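Local coordinates for cellulosome anchoring protein cohesin region (Clostridium thermocellum, PDB 4DH2) that serves as a type I cohesin module of a cellulosome anchoring protein, binding the dockerin of a partner protein, at residues A[89-94]-A[111-116]. Numbering follows the deposited sequence.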
ATOM      1  N   ILE A  89      -2.101   0.574  -8.239  1.00 19.23           N
ATOM      2  CA  ILE A  89      -2.402  -0.495  -7.313  1.00 18.39           C
ATOM      3  C   ILE A  89      -1.917  -0.061  -5.942  1.00 19.57           C
ATOM      4  O   ILE A  89      -0.727   0.261  -5.747  1.00 21.45           O
ATOM      5  CB  ILE A  89      -1.682  -1.780  -7.663  1.00 22.27           C
ATOM      6  CG1 ILE A  89      -1.863  -2.137  -9.140  1.00 29.06           C
ATOM      7  CG2 ILE A  89      -2.169  -2.893  -6.745  1.00 26.44           C
ATOM      8  CD1 ILE A  89      -1.047  -3.320  -9.531  1.00 41.96           C
ATOM      9  N   VAL A  90      -2.837  -0.026  -4.993  1.00 20.77           N
ATOM     10  CA  VAL A  90      -2.531   0.440  -3.643  1.00 18.31           C
ATOM     11  C   VAL A  90      -2.601  -0.748  -2.686  1.00 19.78           C
ATOM     12  O   VAL A  90      -3.526  -1.565  -2.749  1.00 21.56           O
ATOM     13  CB  VAL A  90      -3.506   1.538  -3.187  1.00 24.15           C
ATOM     14  CG1 VAL A  90      -3.013   2.191  -1.914  1.00 21.49           C
ATOM     15  CG2 VAL A  90      -3.643   2.588  -4.279  1.00 22.36           C
ATOM     16  N   PHE A  91      -1.599  -0.852  -1.823  1.00 20.24           N
ATOM     17  CA  PHE A  91      -1.536  -1.910  -0.828  1.00 16.85           C
ATOM     18  C   PHE A  91      -1.613  -1.292   0.561  1.00 18.33           C
ATOM     19  O   PHE A  91      -1.062  -0.224   0.805  1.00 17.64           O
ATOM     20  CB  PHE A  91      -0.203  -2.646  -0.908  1.00 17.40           C
ATOM     21  CG  PHE A  91       0.056  -3.293  -2.222  1.00 18.87           C
ATOM     22  CD1 PHE A  91      -0.328  -4.605  -2.432  1.00 21.04           C
ATOM     23  CD2 PHE A  91       0.686  -2.613  -3.234  1.00 24.31           C
ATOM     24  CE1 PHE A  91      -0.090  -5.222  -3.656  1.00 25.29           C
ATOM     25  CE2 PHE A  91       0.931  -3.233  -4.455  1.00 32.10           C
ATOM     26  CZ  PHE A  91       0.540  -4.546  -4.640  1.00 26.35           C
ATOM     27  N   LEU A  92      -2.300  -1.982   1.466  1.00 17.16           N
ATOM     28  CA  LEU A  92      -2.298  -1.619   2.868  1.00 17.26           C
ATOM     29  C   LEU A  92      -2.129  -2.874   3.715  1.00 22.63           C
ATOM     30  O   LEU A  92      -2.916  -3.845   3.615  1.00 19.58           O
ATOM     31  CB  LEU A  92      -3.591  -0.914   3.218  1.00 21.39           C
ATOM     32  CG  LEU A  92      -3.660  -0.481   4.688  1.00 21.14           C
ATOM     33  CD1 LEU A  92      -2.659   0.647   4.990  1.00 19.50           C
ATOM     34  CD2 LEU A  92      -5.078  -0.041   4.985  1.00 28.00           C
ATOM     35  N   PHE A  93      -1.120  -2.842   4.577  1.00 16.52           N
ATOM     36  CA  PHE A  93      -0.886  -3.911   5.531  1.00 18.39           C
ATOM     37  C   PHE A  93      -0.862  -3.352   6.927  1.00 19.60           C
ATOM     38  O   PHE A  93      -0.297  -2.286   7.154  1.00 19.11           O
ATOM     39  CB  PHE A  93       0.464  -4.568   5.256  1.00 15.66           C
ATOM     40  CG  PHE A  93       0.896  -5.485   6.349  1.00 18.86           C
ATOM     41  CD1 PHE A  93       0.468  -6.799   6.376  1.00 21.27           C
ATOM     42  CD2 PHE A  93       1.685  -5.021   7.378  1.00 15.75           C
ATOM     43  CE1 PHE A  93       0.829  -7.645   7.425  1.00 20.03           C
ATOM     44  CE2 PHE A  93       2.049  -5.849   8.441  1.00 22.08           C
ATOM     45  CZ  PHE A  93       1.612  -7.179   8.463  1.00 19.50           C
ATOM     46  N   ASP A  94      -1.479  -4.067   7.870  1.00 17.26           N
ATOM     47  CA  ASP A  94      -1.372  -3.734   9.265  1.00 13.14           C
ATOM     48  C   ASP A  94      -1.535  -5.031  10.061  1.00 16.99           C
ATOM     49  O   ASP A  94      -2.441  -5.810   9.792  1.00 17.15           O
ATOM     50  CB  ASP A  94      -2.475  -2.765   9.677  1.00 16.23           C
ATOM     51  CG  ASP A  94      -2.510  -2.501  11.159  1.00 17.59           C
ATOM     52  OD1 ASP A  94      -1.478  -2.050  11.701  1.00 20.16           O
ATOM     53  OD2 ASP A  94      -3.575  -2.751  11.817  1.00 21.25           O
ATOM     54  N   ALA A 111       3.840  -9.332  -2.263  1.00 27.18           N
ATOM     55  CA  ALA A 111       2.634  -9.426  -3.076  1.00 21.97           C
ATOM     56  C   ALA A 111       2.988  -9.951  -4.452  1.00 24.21           C
ATOM     57  O   ALA A 111       4.128  -9.824  -4.905  1.00 23.81           O
ATOM     58  CB  ALA A 111       1.954  -8.104  -3.171  1.00 21.96           C
ATOM     59  N   LYS A 112       2.014 -10.568  -5.111  1.00 22.46           N
ATOM     60  CA  LYS A 112       2.201 -10.973  -6.491  1.00 28.30           C
ATOM     61  C   LYS A 112       1.075 -10.360  -7.307  1.00 20.65           C
ATOM     62  O   LYS A 112      -0.108 -10.479  -6.941  1.00 23.13           O
ATOM     63  CB  LYS A 112       2.134 -12.504  -6.610  1.00 34.96           C
ATOM     64  CG  LYS A 112       3.294 -13.228  -5.977  1.00 44.77           C
ATOM     65  CD  LYS A 112       3.155 -14.745  -6.164  1.00 62.19           C
ATOM     66  CE  LYS A 112       4.412 -15.484  -5.689  1.00 75.92           C
ATOM     67  NZ  LYS A 112       4.442 -15.729  -4.204  1.00 77.33           N
ATOM     68  N   LEU A 113       1.429  -9.738  -8.429  1.00 23.14           N
ATOM     69  CA  LEU A 113       0.433  -9.223  -9.337  1.00 21.06           C
ATOM     70  C   LEU A 113       0.225 -10.288 -10.399  1.00 26.12           C
ATOM     71  O   LEU A 113       1.190 -10.899 -10.825  1.00 28.47           O
ATOM     72  CB  LEU A 113       0.974  -8.017 -10.060  1.00 25.07           C
ATOM     73  CG  LEU A 113       1.500  -6.892  -9.169  1.00 25.55           C
ATOM     74  CD1 LEU A 113       1.955  -5.745 -10.037  1.00 24.03           C
ATOM     75  CD2 LEU A 113       0.429  -6.477  -8.201  1.00 24.20           C
ATOM     76  N   THR A 114      -1.008 -10.507 -10.826  1.00 21.86           N
ATOM     77  CA  THR A 114      -1.241 -11.321 -12.013  1.00 20.64           C
ATOM     78  C   THR A 114      -1.710 -10.357 -13.068  1.00 19.42           C
ATOM     79  O   THR A 114      -2.751  -9.706 -12.901  1.00 24.65           O
ATOM     80  CB  THR A 114      -2.326 -12.400 -11.762  1.00 23.71           C
ATOM     81  OG1 THR A 114      -1.930 -13.234 -10.668  1.00 25.64           O
ATOM     82  CG2 THR A 114      -2.537 -13.265 -13.017  1.00 29.84           C
ATOM     83  N   VAL A 115      -0.960 -10.246 -14.165  1.00 20.44           N
ATOM     84  CA  VAL A 115      -1.304  -9.298 -15.182  1.00 23.66           C
ATOM     85  C   VAL A 115      -1.361  -9.929 -16.558  1.00 27.49           C
ATOM     86  O   VAL A 115      -0.693 -10.930 -16.829  1.00 26.08           O
ATOM     87  CB  VAL A 115      -0.301  -8.146 -15.236  1.00 31.14           C
ATOM     88  CG1 VAL A 115      -0.085  -7.591 -13.828  1.00 27.12           C
ATOM     89  CG2 VAL A 115       1.033  -8.590 -15.886  1.00 24.79           C
ATOM     90  N   ARG A 116      -2.144  -9.311 -17.429  1.00 21.83           N
ATOM     91  CA  ARG A 116      -2.173  -9.731 -18.828  1.00 24.60           C
ATOM     92  C   ARG A 116      -1.460  -8.700 -19.631  1.00 31.30           C
ATOM     93  O   ARG A 116      -1.734  -7.520 -19.491  1.00 28.13           O
ATOM     94  CB  ARG A 116      -3.601  -9.831 -19.349  1.00 27.42           C
ATOM     95  CG  ARG A 116      -3.655 -10.108 -20.857  1.00 45.04           C
ATOM     96  CD  ARG A 116      -5.049  -9.951 -21.420  1.00 62.15           C
ATOM     97  NE  ARG A 116      -5.870 -11.129 -21.160  1.00 66.82           N
ATOM     98  CZ  ARG A 116      -7.099 -11.101 -20.660  1.00 69.47           C
ATOM     99  NH1 ARG A 116      -7.684  -9.951 -20.356  1.00 73.58           N
ATOM    100  NH2 ARG A 116      -7.748 -12.235 -20.463  1.00 65.86           N
TER
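Ile89 and Phe91 meet Ala111 and Leu113 in a wholly apolar contact between the two facing sheets of the cohesin beta-sandwich, a jelly-roll type fold. It illustrates how such sandwiches are held together: no hydrogen bond joins the two strands, whose axes lie 10.7 Å apart and run at 153°, roughly antiparallel, so side chains must bridge the gap. At one end the side chains of Ile89 and Leu113 reach toward each other tip to tip, Ile89 through CD1, which is 3.7 Å from Leu113 CD2 and 3.9 Å from Leu113 CD1, resting against both methyls of the leucine fork. The extended end of Ile89 makes this possible: with chi2 at 174°, CD1 is anti to CA and carried far from its own backbone. In Leu113, chi2 of -178° makes CD1 the extended methyl, while CD2 branches off from that line to meet Ile89 CD1 and the Phe91 ring. Leu113 CD2 sits at the edge of that ring, near its plane, 4.1 Å from Phe91 CZ, and so touches both Ile89 and Phe91. Around these four side chains, Val62 and Val65 of strand 60-67 and Leu36 of strand 31-39 add further apolar neighbours, while Phe110 meets the Phe91 ring edge-to-face. The other face of strand 88-94 is turned to the partner: Val90 and Leu92 pack on Leu64 and Leu65 of the dockerin chain, and Asp94 forms a salt bridge with Lys25 of that chain. One strand thus serves both the hydrophobic interior and the dockerin interface. At the other end of the contact, Ala111 CB approaches the Phe91 ring obliquely, nearest CE1, at 3.6 Å.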